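PDB 5CYX: cadherin-related family member 2 from Mus musculus, which probably joins adjacent microvilli of epithelial cells by forming calcium-dependent heterophilic complexes with CDHR5 through its extracellular cadherin repeats. Local coordinates for residues A24-L29 against S49-N54; Y41-P46 against G58-A63; T239-V244 against G268-R273; V261-R266 against S317-I322. All blocks are in the same frame, centred on the assembly; numbering follows the deposited sequence.

Interaction 1 (A24-L29 against S49-N54); sequences AVAFWL and SYFSVN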
loop_
_atom_site.group_PDB
_atom_site.type_symbol
_atom_site.label_atom_id
_atom_site.label_comp_id
_atom_site.label_asym_id
_atom_site.label_seq_id
_atom_site.Cartn_x
_atom_site.Cartn_y
_atom_site.Cartn_z
ATOM N N ALA A 24 8.885 46.615 -9.064
ATOM C CA ALA A 24 9.428 46.712 -7.708
ATOM C C ALA A 24 10.894 47.022 -7.815
ATOM O O ALA A 24 11.542 46.638 -8.788
ATOM C CB ALA A 24 9.245 45.402 -6.966
ATOM N N VAL A 25 11.443 47.628 -6.766
ATOM C CA VAL A 25 12.873 47.868 -6.692
ATOM C C VAL A 25 13.603 46.546 -6.408
ATOM O O VAL A 25 13.388 45.924 -5.369
ATOM C CB VAL A 25 13.206 48.915 -5.597
ATOM C CG1 VAL A 25 14.706 49.013 -5.380
ATOM C CG2 VAL A 25 12.647 50.277 -5.975
ATOM N N ALA A 26 14.492 46.127 -7.306
ATOM C CA ALA A 26 15.233 44.915 -7.082
ATOM C C ALA A 26 16.422 45.201 -6.154
ATOM O O ALA A 26 16.775 44.375 -5.319
ATOM C CB ALA A 26 15.707 44.357 -8.368
ATOM N N PHE A 27 17.047 46.356 -6.351
ATOM C CA PHE A 27 18.173 46.782 -5.575
ATOM C C PHE A 27 18.668 48.153 -6.028
ATOM O O PHE A 27 18.211 48.693 -7.079
ATOM C CB PHE A 27 19.313 45.759 -5.673
ATOM C CG PHE A 27 19.723 45.425 -7.068
ATOM C CD1 PHE A 27 20.637 46.208 -7.745
ATOM C CD2 PHE A 27 19.217 44.307 -7.711
ATOM C CE1 PHE A 27 21.048 45.880 -9.056
ATOM C CE2 PHE A 27 19.620 43.979 -9.016
ATOM C CZ PHE A 27 20.528 44.773 -9.686
ATOM N N TRP A 28 19.606 48.672 -5.234
ATOM C CA TRP A 28 20.315 49.927 -5.444
ATOM C C TRP A 28 21.764 49.641 -5.731
ATOM O O TRP A 28 22.407 48.888 -4.970
ATOM C CB TRP A 28 20.290 50.788 -4.178
ATOM C CG TRP A 28 18.959 51.273 -3.799
ATOM C CD1 TRP A 28 18.068 50.651 -3.002
ATOM C CD2 TRP A 28 18.351 52.485 -4.222
ATOM N NE1 TRP A 28 16.926 51.405 -2.885
ATOM C CE2 TRP A 28 17.075 52.539 -3.627
ATOM C CE3 TRP A 28 18.772 53.544 -5.024
ATOM C CZ2 TRP A 28 16.211 53.589 -3.813
ATOM C CZ3 TRP A 28 17.890 54.618 -5.225
ATOM C CH2 TRP A 28 16.621 54.619 -4.638
ATOM N N LEU A 29 22.293 50.261 -6.781
ATOM C CA LEU A 29 23.727 50.278 -7.031
ATOM C C LEU A 29 24.292 51.494 -6.311
ATOM O O LEU A 29 23.741 52.588 -6.440
ATOM C CB LEU A 29 24.011 50.389 -8.515
ATOM C CG LEU A 29 23.586 49.207 -9.376
ATOM C CD1 LEU A 29 23.512 49.624 -10.848
ATOM C CD2 LEU A 29 24.526 48.028 -9.171
ATOM N N SER A 49 17.418 43.892 -20.418
ATOM C CA SER A 49 15.984 44.228 -20.395
ATOM C C SER A 49 15.243 43.696 -19.171
ATOM O O SER A 49 14.100 44.025 -18.959
ATOM C CB SER A 49 15.295 43.716 -21.665
ATOM O OG SER A 49 15.369 42.303 -21.714
ATOM N N TYR A 50 15.886 42.856 -18.370
ATOM C CA TYR A 50 15.328 42.475 -17.100
ATOM C C TYR A 50 15.286 43.623 -16.107
ATOM O O TYR A 50 14.526 43.552 -15.130
ATOM C CB TYR A 50 16.142 41.329 -16.456
ATOM C CG TYR A 50 15.787 39.974 -16.968
ATOM C CD1 TYR A 50 14.643 39.329 -16.530
ATOM C CD2 TYR A 50 16.583 39.335 -17.906
ATOM C CE1 TYR A 50 14.300 38.064 -16.997
ATOM C CE2 TYR A 50 16.256 38.075 -18.380
ATOM C CZ TYR A 50 15.118 37.439 -17.910
ATOM O OH TYR A 50 14.815 36.172 -18.353
ATOM N N PHE A 51 16.118 44.648 -16.303
ATOM C CA PHE A 51 16.159 45.762 -15.366
ATOM C C PHE A 51 16.041 47.121 -16.009
ATOM O O PHE A 51 16.293 47.282 -17.191
ATOM C CB PHE A 51 17.424 45.700 -14.572
ATOM C CG PHE A 51 17.592 44.397 -13.832
ATOM C CD1 PHE A 51 16.788 44.105 -12.741
ATOM C CD2 PHE A 51 18.519 43.440 -14.268
ATOM C CE1 PHE A 51 16.926 42.898 -12.053
ATOM C CE2 PHE A 51 18.654 42.232 -13.603
ATOM C CZ PHE A 51 17.858 41.960 -12.477
ATOM N N SER A 52 15.610 48.073 -15.193
ATOM C CA SER A 52 15.491 49.469 -15.547
ATOM C C SER A 52 16.277 50.205 -14.486
ATOM O O SER A 52 15.930 50.121 -13.311
ATOM C CB SER A 52 14.029 49.879 -15.464
ATOM O OG SER A 52 13.891 51.288 -15.426
ATOM N N VAL A 53 17.328 50.912 -14.888
ATOM C CA VAL A 53 18.233 51.599 -13.927
ATOM C C VAL A 53 18.020 53.115 -13.935
ATOM O O VAL A 53 17.927 53.733 -14.991
ATOM C CB VAL A 53 19.697 51.360 -14.295
ATOM C CG1 VAL A 53 20.623 52.017 -13.281
ATOM C CG2 VAL A 53 19.977 49.868 -14.389
ATOM N N ASN A 54 17.956 53.723 -12.761
ATOM C CA ASN A 54 18.026 55.171 -12.692
ATOM C C ASN A 54 19.526 55.549 -12.677
ATOM O O ASN A 54 20.270 55.245 -11.722
ATOM C CB ASN A 54 17.257 55.700 -11.490
ATOM C CG ASN A 54 17.267 57.214 -11.422
ATOM O OD1 ASN A 54 18.316 57.853 -11.605
ATOM N ND2 ASN A 54 16.120 57.794 -11.137
#

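Interaction 2 (Y41-P46 against G58-A63); sequences YGISGP and GEVKLA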
loop_
_atom_site.group_PDB
_atom_site.type_symbol
_atom_site.label_atom_id
_atom_site.label_comp_id
_atom_site.label_asym_id
_atom_site.label_seq_id
_atom_site.Cartn_x
_atom_site.Cartn_y
_atom_site.Cartn_z
ATOM N N TYR A 41 25.282 55.262 -13.329
ATOM C CA TYR A 41 25.229 53.798 -13.424
ATOM C C TYR A 41 24.454 53.345 -14.646
ATOM O O TYR A 41 23.559 54.041 -15.094
ATOM C CB TYR A 41 24.492 53.205 -12.221
ATOM C CG TYR A 41 24.971 53.685 -10.903
ATOM C CD1 TYR A 41 25.979 53.001 -10.219
ATOM C CD2 TYR A 41 24.408 54.814 -10.306
ATOM C CE1 TYR A 41 26.419 53.436 -8.979
ATOM C CE2 TYR A 41 24.849 55.253 -9.059
ATOM C CZ TYR A 41 25.857 54.558 -8.412
ATOM O OH TYR A 41 26.313 54.973 -7.187
ATOM N N GLY A 42 24.769 52.149 -15.132
ATOM C CA GLY A 42 23.995 51.518 -16.207
ATOM C C GLY A 42 24.026 50.006 -16.114
ATOM O O GLY A 42 24.839 49.432 -15.380
ATOM N N ILE A 43 23.109 49.372 -16.831
ATOM C CA ILE A 43 23.099 47.924 -16.993
ATOM C C ILE A 43 23.076 47.634 -18.489
ATOM O O ILE A 43 22.315 48.252 -19.217
ATOM C CB ILE A 43 21.943 47.267 -16.197
ATOM C CG1 ILE A 43 22.365 47.225 -14.719
ATOM C CG2 ILE A 43 21.668 45.832 -16.644
ATOM C CD1 ILE A 43 21.298 46.807 -13.724
ATOM N N SER A 44 23.951 46.734 -18.932
ATOM C CA SER A 44 24.101 46.397 -20.363
ATOM C C SER A 44 24.308 44.891 -20.556
ATOM O O SER A 44 24.442 44.119 -19.578
ATOM C CB SER A 44 25.285 47.158 -20.980
ATOM O OG SER A 44 26.503 46.738 -20.369
ATOM N N GLY A 45 24.323 44.487 -21.826
ATOM C CA GLY A 45 24.560 43.092 -22.210
ATOM C C GLY A 45 23.243 42.464 -22.582
ATOM O O GLY A 45 22.202 43.124 -22.523
ATOM N N PRO A 46 23.268 41.182 -22.963
ATOM C CA PRO A 46 22.074 40.557 -23.552
ATOM C C PRO A 46 20.852 40.482 -22.611
ATOM O O PRO A 46 19.722 40.499 -23.090
ATOM C CB PRO A 46 22.565 39.156 -23.936
ATOM C CG PRO A 46 23.737 38.903 -23.034
ATOM C CD PRO A 46 24.397 40.239 -22.892
ATOM N N GLY A 58 20.940 55.272 -8.906
ATOM C CA GLY A 58 21.332 53.863 -8.740
ATOM C C GLY A 58 20.169 52.910 -8.486
ATOM O O GLY A 58 20.369 51.697 -8.335
ATOM N N GLU A 59 18.959 53.459 -8.427
ATOM C CA GLU A 59 17.750 52.675 -8.240
ATOM C C GLU A 59 17.582 51.701 -9.413
ATOM O O GLU A 59 17.531 52.123 -10.559
ATOM C CB GLU A 59 16.528 53.612 -8.193
ATOM C CG GLU A 59 15.246 52.946 -7.757
ATOM C CD GLU A 59 14.032 53.827 -8.002
ATOM O OE1 GLU A 59 13.640 54.051 -9.183
ATOM O OE2 GLU A 59 13.475 54.300 -7.017
ATOM N N VAL A 60 17.483 50.411 -9.115
ATOM C CA VAL A 60 17.240 49.395 -10.123
ATOM C C VAL A 60 15.953 48.668 -9.869
ATOM O O VAL A 60 15.836 47.929 -8.900
ATOM C CB VAL A 60 18.363 48.339 -10.223
ATOM C CG1 VAL A 60 18.074 47.372 -11.366
ATOM C CG2 VAL A 60 19.709 49.011 -10.392
ATOM N N LYS A 61 15.011 48.858 -10.777
ATOM C CA LYS A 61 13.737 48.146 -10.780
ATOM C C LYS A 61 13.745 46.958 -11.720
ATOM O O LYS A 61 14.434 46.986 -12.752
ATOM C CB LYS A 61 12.612 49.082 -11.237
ATOM C CG LYS A 61 12.332 50.195 -10.266
ATOM C CD LYS A 61 11.137 50.999 -10.725
ATOM C CE LYS A 61 10.845 52.177 -9.799
ATOM N NZ LYS A 61 9.853 53.063 -10.479
ATOM N N LEU A 62 12.946 45.952 -11.377
ATOM C CA LEU A 62 12.793 44.800 -12.204
ATOM C C LEU A 62 11.940 45.241 -13.414
ATOM O O LEU A 62 10.894 45.823 -13.209
ATOM C CB LEU A 62 12.084 43.697 -11.470
ATOM C CG LEU A 62 11.900 42.411 -12.280
ATOM C CD1 LEU A 62 13.225 41.676 -12.492
ATOM C CD2 LEU A 62 10.870 41.524 -11.585
ATOM N N ALA A 63 12.376 44.972 -14.639
ATOM C CA ALA A 63 11.611 45.489 -15.852
ATOM C C ALA A 63 10.943 44.407 -16.700
ATOM O O ALA A 63 10.270 44.697 -17.704
ATOM C CB ALA A 63 12.532 46.326 -16.718
#

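Interaction 3 (T239-V244 against G268-R273); sequences TSVLTV and GWFDIR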
loop_
_atom_site.group_PDB
_atom_site.type_symbol
_atom_site.label_atom_id
_atom_site.label_comp_id
_atom_site.label_asym_id
_atom_site.label_seq_id
_atom_site.Cartn_x
_atom_site.Cartn_y
_atom_site.Cartn_z
ATOM N N THR A 239 -48.082 -35.270 -19.577
ATOM C CA THR A 239 -48.985 -34.165 -19.191
ATOM C C THR A 239 -48.263 -33.123 -18.329
ATOM O O THR A 239 -47.644 -33.476 -17.324
ATOM C CB THR A 239 -50.215 -34.705 -18.424
ATOM O OG1 THR A 239 -50.874 -35.694 -19.205
ATOM C CG2 THR A 239 -51.240 -33.601 -18.112
ATOM N N SER A 240 -48.349 -31.846 -18.712
ATOM C CA SER A 240 -47.853 -30.752 -17.862
ATOM C C SER A 240 -48.594 -30.716 -16.531
ATOM O O SER A 240 -49.792 -30.942 -16.478
ATOM C CB SER A 240 -48.054 -29.390 -18.513
ATOM O OG SER A 240 -47.305 -29.291 -19.689
ATOM N N VAL A 241 -47.858 -30.414 -15.475
ATOM C CA VAL A 241 -48.400 -30.305 -14.149
ATOM C C VAL A 241 -48.230 -28.868 -13.655
ATOM O O VAL A 241 -49.198 -28.241 -13.227
ATOM C CB VAL A 241 -47.717 -31.309 -13.213
ATOM C CG1 VAL A 241 -48.277 -31.204 -11.788
ATOM C CG2 VAL A 241 -47.929 -32.706 -13.746
ATOM N N LEU A 242 -47.002 -28.366 -13.675
ATOM C CA LEU A 242 -46.723 -26.951 -13.388
ATOM C C LEU A 242 -45.324 -26.556 -13.823
ATOM O O LEU A 242 -44.456 -27.416 -14.052
ATOM C CB LEU A 242 -46.876 -26.622 -11.903
ATOM C CG LEU A 242 -45.742 -27.020 -10.949
ATOM C CD1 LEU A 242 -45.911 -26.291 -9.635
ATOM C CD2 LEU A 242 -45.680 -28.533 -10.764
ATOM N N THR A 243 -45.118 -25.245 -13.884
ATOM C CA THR A 243 -43.836 -24.652 -14.184
ATOM C C THR A 243 -43.232 -24.054 -12.925
ATOM O O THR A 243 -43.889 -23.266 -12.235
ATOM C CB THR A 243 -44.017 -23.536 -15.204
ATOM O OG1 THR A 243 -44.842 -24.041 -16.249
ATOM C CG2 THR A 243 -42.648 -23.067 -15.779
ATOM N N VAL A 244 -41.987 -24.428 -12.632
ATOM C CA VAL A 244 -41.187 -23.723 -11.631
ATOM C C VAL A 244 -40.141 -22.905 -12.354
ATOM O O VAL A 244 -39.814 -23.185 -13.504
ATOM C CB VAL A 244 -40.511 -24.657 -10.602
ATOM C CG1 VAL A 244 -41.565 -25.337 -9.748
ATOM C CG2 VAL A 244 -39.633 -25.709 -11.257
ATOM N N GLY A 268 -39.846 -41.859 -10.273
ATOM C CA GLY A 268 -40.364 -42.160 -11.587
ATOM C C GLY A 268 -41.685 -41.506 -11.953
ATOM O O GLY A 268 -41.970 -41.353 -13.139
ATOM N N TRP A 269 -42.533 -41.138 -10.984
ATOM C CA TRP A 269 -43.870 -40.664 -11.366
ATOM C C TRP A 269 -43.821 -39.330 -12.097
ATOM O O TRP A 269 -44.602 -39.118 -13.029
ATOM C CB TRP A 269 -44.803 -40.579 -10.178
ATOM C CG TRP A 269 -45.335 -41.893 -9.728
ATOM C CD1 TRP A 269 -44.814 -43.139 -9.980
ATOM C CD2 TRP A 269 -46.479 -42.090 -8.905
ATOM N NE1 TRP A 269 -45.593 -44.095 -9.381
ATOM C CE2 TRP A 269 -46.615 -43.479 -8.707
ATOM C CE3 TRP A 269 -47.419 -41.222 -8.326
ATOM C CZ2 TRP A 269 -47.661 -44.034 -7.946
ATOM C CZ3 TRP A 269 -48.466 -41.775 -7.555
ATOM C CH2 TRP A 269 -48.572 -43.170 -7.378
ATOM N N PHE A 270 -42.901 -38.455 -11.681
ATOM C CA PHE A 270 -42.693 -37.150 -12.327
ATOM C C PHE A 270 -41.249 -36.882 -12.749
ATOM O O PHE A 270 -40.323 -37.334 -12.100
ATOM C CB PHE A 270 -43.134 -36.041 -11.384
ATOM C CG PHE A 270 -44.525 -36.204 -10.899
ATOM C CD1 PHE A 270 -45.601 -35.838 -11.706
ATOM C CD2 PHE A 270 -44.776 -36.755 -9.630
ATOM C CE1 PHE A 270 -46.908 -36.012 -11.254
ATOM C CE2 PHE A 270 -46.068 -36.937 -9.192
ATOM C CZ PHE A 270 -47.132 -36.561 -9.996
ATOM N N ASP A 271 -41.075 -36.128 -13.827
ATOM C CA ASP A 271 -39.756 -35.581 -14.219
ATOM C C ASP A 271 -39.946 -34.095 -14.607
ATOM O O ASP A 271 -41.052 -33.549 -14.470
ATOM C CB ASP A 271 -39.097 -36.435 -15.336
ATOM C CG ASP A 271 -37.545 -36.400 -15.314
ATOM O OD1 ASP A 271 -36.946 -35.617 -14.570
ATOM O OD2 ASP A 271 -36.880 -37.146 -16.096
ATOM N N ILE A 272 -38.866 -33.434 -15.016
ATOM C CA ILE A 272 -38.890 -32.004 -15.343
ATOM C C ILE A 272 -38.015 -31.697 -16.578
ATOM O O ILE A 272 -36.994 -32.337 -16.758
ATOM C CB ILE A 272 -38.450 -31.181 -14.123
ATOM C CG1 ILE A 272 -38.720 -29.703 -14.355
ATOM C CG2 ILE A 272 -36.974 -31.431 -13.769
ATOM C CD1 ILE A 272 -38.671 -28.895 -13.075
ATOM N N ARG A 273 -38.432 -30.736 -17.409
ATOM C CA ARG A 273 -37.638 -30.266 -18.549
ATOM C C ARG A 273 -36.713 -29.107 -18.187
ATOM O O ARG A 273 -36.858 -28.493 -17.136
ATOM C CB ARG A 273 -38.548 -29.784 -19.685
ATOM C CG ARG A 273 -39.515 -30.812 -20.217
ATOM C CD ARG A 273 -39.861 -30.520 -21.656
ATOM N NE ARG A 273 -40.569 -29.251 -21.811
ATOM C CZ ARG A 273 -41.898 -29.105 -21.916
ATOM N NH1 ARG A 273 -42.722 -30.159 -21.884
ATOM N NH2 ARG A 273 -42.411 -27.880 -22.051
#

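Interaction 4 (V261-R266 against S317-I322); sequences VSNSTR and SMWVTI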
loop_
_atom_site.group_PDB
_atom_site.type_symbol
_atom_site.label_atom_id
_atom_site.label_comp_id
_atom_site.label_asym_id
_atom_site.label_seq_id
_atom_site.Cartn_x
_atom_site.Cartn_y
_atom_site.Cartn_z
ATOM N N VAL A 261 -35.153 -33.422 -11.287
ATOM C CA VAL A 261 -35.784 -33.960 -10.119
ATOM C C VAL A 261 -34.692 -34.757 -9.429
ATOM O O VAL A 261 -34.200 -35.761 -9.966
ATOM C CB VAL A 261 -36.972 -34.865 -10.465
ATOM C CG1 VAL A 261 -37.553 -35.480 -9.194
ATOM C CG2 VAL A 261 -38.026 -34.047 -11.180
ATOM N N SER A 262 -34.301 -34.263 -8.259
ATOM C CA SER A 262 -33.196 -34.821 -7.482
ATOM C C SER A 262 -33.676 -35.869 -6.472
ATOM O O SER A 262 -32.865 -36.640 -5.953
ATOM C CB SER A 262 -32.436 -33.687 -6.771
ATOM O OG SER A 262 -33.304 -32.619 -6.405
ATOM N N ASN A 263 -34.983 -35.878 -6.186
ATOM C CA ASN A 263 -35.560 -36.770 -5.194
ATOM C C ASN A 263 -37.075 -36.720 -5.181
ATOM O O ASN A 263 -37.660 -35.689 -5.518
ATOM C CB ASN A 263 -35.077 -36.377 -3.795
ATOM C CG ASN A 263 -34.720 -37.571 -2.968
ATOM O OD1 ASN A 263 -35.488 -38.529 -2.886
ATOM N ND2 ASN A 263 -33.538 -37.547 -2.377
ATOM N N SER A 264 -37.710 -37.814 -4.748
ATOM C CA SER A 264 -39.142 -37.794 -4.461
ATOM C C SER A 264 -39.676 -38.952 -3.596
ATOM O O SER A 264 -39.011 -39.961 -3.364
ATOM C CB SER A 264 -39.940 -37.788 -5.768
ATOM O OG SER A 264 -40.116 -39.083 -6.277
ATOM N N THR A 265 -40.909 -38.773 -3.146
ATOM C CA THR A 265 -41.763 -39.882 -2.738
ATOM C C THR A 265 -42.424 -40.307 -4.063
ATOM O O THR A 265 -42.966 -39.465 -4.769
ATOM C CB THR A 265 -42.798 -39.427 -1.692
ATOM O OG1 THR A 265 -43.754 -38.545 -2.294
ATOM C CG2 THR A 265 -42.106 -38.687 -0.533
ATOM N N ARG A 266 -42.328 -41.593 -4.416
ATOM C CA ARG A 266 -42.685 -42.132 -5.767
ATOM C C ARG A 266 -41.697 -41.767 -6.882
ATOM O O ARG A 266 -42.056 -41.069 -7.848
ATOM C CB ARG A 266 -44.132 -41.787 -6.192
ATOM C CG ARG A 266 -45.194 -41.995 -5.122
ATOM C CD ARG A 266 -45.302 -43.443 -4.688
ATOM N NE ARG A 266 -45.869 -43.556 -3.348
ATOM C CZ ARG A 266 -46.405 -44.664 -2.839
ATOM N NH1 ARG A 266 -46.897 -44.637 -1.604
ATOM N NH2 ARG A 266 -46.472 -45.795 -3.550
ATOM N N SER A 317 -32.054 -25.936 -4.588
ATOM C CA SER A 317 -33.045 -26.993 -4.568
ATOM C C SER A 317 -34.263 -26.651 -3.734
ATOM O O SER A 317 -34.201 -25.814 -2.843
ATOM C CB SER A 317 -32.420 -28.291 -4.064
ATOM O OG SER A 317 -31.973 -28.129 -2.740
ATOM N N MET A 318 -35.378 -27.296 -4.055
ATOM C CA MET A 318 -36.547 -27.226 -3.199
ATOM C C MET A 318 -37.532 -28.296 -3.558
ATOM O O MET A 318 -37.436 -28.911 -4.629
ATOM C CB MET A 318 -37.247 -25.876 -3.300
ATOM C CG MET A 318 -37.903 -25.623 -4.653
ATOM S SD MET A 318 -38.434 -23.910 -4.544
ATOM C CE MET A 318 -39.807 -23.942 -5.626
ATOM N N TRP A 319 -38.483 -28.454 -2.632
ATOM C CA TRP A 319 -39.539 -29.444 -2.663
ATOM C C TRP A 319 -40.828 -28.838 -3.189
ATOM O O TRP A 319 -41.150 -27.687 -2.880
ATOM C CB TRP A 319 -39.792 -29.990 -1.238
ATOM C CG TRP A 319 -38.680 -30.840 -0.795
ATOM C CD1 TRP A 319 -37.563 -30.435 -0.149
ATOM C CD2 TRP A 319 -38.534 -32.246 -1.018
ATOM N NE1 TRP A 319 -36.723 -31.501 0.062
ATOM C CE2 TRP A 319 -37.298 -32.628 -0.454
ATOM C CE3 TRP A 319 -39.328 -33.223 -1.644
ATOM C CZ2 TRP A 319 -36.831 -33.944 -0.480
ATOM C CZ3 TRP A 319 -38.867 -34.543 -1.673
ATOM C CH2 TRP A 319 -37.623 -34.886 -1.081
ATOM N N VAL A 320 -41.577 -29.654 -3.913
ATOM C CA VAL A 320 -42.829 -29.281 -4.554
ATOM C C VAL A 320 -43.858 -30.340 -4.186
ATOM O O VAL A 320 -43.563 -31.547 -4.268
ATOM C CB VAL A 320 -42.699 -29.307 -6.111
ATOM C CG1 VAL A 320 -44.054 -29.064 -6.784
ATOM C CG2 VAL A 320 -41.665 -28.300 -6.592
ATOM N N THR A 321 -45.071 -29.895 -3.841
ATOM C CA THR A 321 -46.166 -30.816 -3.548
ATOM C C THR A 321 -47.170 -30.905 -4.691
ATOM O O THR A 321 -47.597 -29.888 -5.253
ATOM C CB THR A 321 -46.874 -30.409 -2.252
ATOM O OG1 THR A 321 -45.919 -30.459 -1.202
ATOM C CG2 THR A 321 -47.995 -31.371 -1.930
ATOM N N ILE A 322 -47.563 -32.133 -5.011
ATOM C CA ILE A 322 -48.454 -32.398 -6.147
ATOM C C ILE A 322 -49.617 -33.301 -5.736
ATOM O O ILE A 322 -49.403 -34.421 -5.254
ATOM C CB ILE A 322 -47.705 -33.070 -7.311
ATOM C CG1 ILE A 322 -46.580 -32.155 -7.804
ATOM C CG2 ILE A 322 -48.681 -33.402 -8.444
ATOM C CD1 ILE A 322 -45.765 -32.742 -8.954
#

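Interaction 1 (A24-L29 against S49-N54)
A classic beta bulge, in which Ala26 and Phe27 both face Val60, puts two neighbouring residues of strand 25-30 within reach of Phe51 in the core of the first cadherin repeat. Strand 51-53 is not a direct neighbour: strand 59-62 runs between the two, so their short axes stay 8.8 Å apart at an angle of 47°, and side chains alone bridge the gap. Phe51 does most of the bridging. With its CG beside the backbone N (chi1 -57°), the ring leans inward and its CE1 touches both partners, lying 4.1 Å from Ala26 CB and 4.2 Å from Phe27 CE2. The small methyl of Ala26 suits a place where the large ring must come close, while the Phe27 ring extends from the bulge to complete the aromatic pair. That pair is oblique, with ring centroids 5.7 Å apart and planes at 59°. Farther along, Leu29 CD1 meets Val53 CG1 at 4.5 Å, a looser aliphatic contact. Phe51 continues inward onto Phe74 and Ile76 of the facing sheet, so the apolar cluster joins the two sheets. At the outer edge of strand 25-30, Trp28 and Leu29 pair antiparallel with a strand of the second subunit, which extends the sheet across the interface. Apolar residues packed between two sheets in this way form the core of the Greek-key beta sandwich of a cadherin repeat.

Interaction 2 (Y41-P46 against G58-A63)
With CG set beside the backbone N (chi1 -51°), the Tyr41 ring is brought against Gly58, and the same kind of setting in Ile43 (chi1 -77°) sends its CG1 branch toward Val60. The contact spans the two sheets of the cadherin beta sandwich: strand 40-44 is an outer strand of one, strand 59-62 the central strand of the other. Tyr41 packs at one end of the contact, its CD2 lying 3.6 Å from Gly58 CA and its CE2 3.8 Å from the same atom, an oblique approach that brings the ring directly against backbone. Glycine suits this place twice over, since it has no side chain to hold the ring off and its positive phi of 87° is one it adopts easily. The phenol oxygen also takes a weak hydrogen bond from Ala31 N, while Leu29 packs beside the residue. Farther along, branched aliphatic residues fill the space between the sheets, a place that suits apolar groups. Here Ile43 and Val60 reach toward each other tip to tip, Ile43 CD1 stopping 4.0 Å from Val60 CG1.

Interaction 3 (T239-V244 against G268-R273)
Val244 lays its CG2 methyl against the end of Ile272, whose CD1 is 3.8 Å away, the two side chains crossing at about a right angle. Both residues belong to the interior of the third cadherin repeat, a beta sandwich in which strands 240-248 and 270-272 belong to one sheet but are kept apart by strand 277-280. The touching parts run 41° apart, and side chains close the distance that the middle strand imposes. Ile272 is placed for this by having CG1 anti to the backbone N (chi1 -169°), which extends the longer branch and its CD1 toward Val244. Beta-branched residues suit such positions: they fit the extended backbone and offer compact, stiff apolar surfaces. A second contact lies nearer the other end, where Val241 CG2 approaches Phe270 CE1 at 4.3 Å, obliquely to the ring. The long Phe270 side chain suits the gap, the CA atoms of Val241 and Phe270 being 9.1 Å apart. Across the sandwich, Val300 receives both Val244 and Ile272, while Val296 and Ile298 pack on Phe270, so the facing sheet closes over the cluster. Between the two inward residues of strand 270-272, Asp271 turns the other way and its carboxylate folds back on its own strand: Ile272 N gives a weak hydrogen bond to Asp271 OD1, 2.9 Å long and bent to 146°.

Interaction 4 (V261-R266 against S317-I322)
A classic beta bulge in strand 257-264, with Ser262 and Asn263 both facing Gln299, forms one bank of this surface contact, and the indole of Trp319 reaches it from the other. The far end of the six-membered ring does the touching: CH2 lies 4.0 Å from Asn263 CB, while CZ3 comes 4.3 Å from Ser264 CA. The same CZ3 is 4.2 Å from Asn263 O, so the indole meets a stretch of backbone as much as a side chain. Its approach is oblique. Trp319 gets there because its CG stands beside the backbone N (chi1 -71°) and the indole is turned roughly square to the CA-CB-CG plane (chi2 89°), which carries the ring from its own strand toward the next but one. Both strands belong to one sheet of the third cadherin repeat's beta sandwich, and strand 295-304 lies between them, hydrogen-bonded to each. A tryptophan is long enough to bridge such a gap: the CA atoms of Ser264 and Trp319 are 8.6 Å apart. Residues alternate along strand 317-322, and the neighbouring Val320 is buried while Trp319 lies on the exposed face, where an indole can combine apolar packing with access to solvent. Asn263 suits this exposed place in a similar way, offering its CB to the ring and carrying a polar amide beyond. The CB of Ser264 points away, so the indole meets its CA. Within the bulge, Ser262 OG is hydrogen-bonded to Thr301 OG1 and Gln299 OE1, tying this edge strand to the middle one through side chains as well as backbone.

In the fold
Interactions 1 and 2 share the first cadherin repeat, interactions 3 and 4 the third, and the pairs stand about 100 Å apart, centre to centre, on opposite sides of the chain's centre. Interactions 1 and 3 are buried counterparts: each joins strands separated by one neighbour within a sheet, using aliphatic and phenylalanine side chains. Interaction 2 instead crosses between sheets and is partly buried; it meets interaction 1 through Ile43 packing on Val53 and through probable backbone hydrogen bonds between 49-54 and 58-63. Interaction 4 again skips one strand, but on the surface of the opposite sheet, and mixes indole with polar residues and backbone. Interaction 3 touches it through the sandwich, Phe270 and Val241 packing on Ile322.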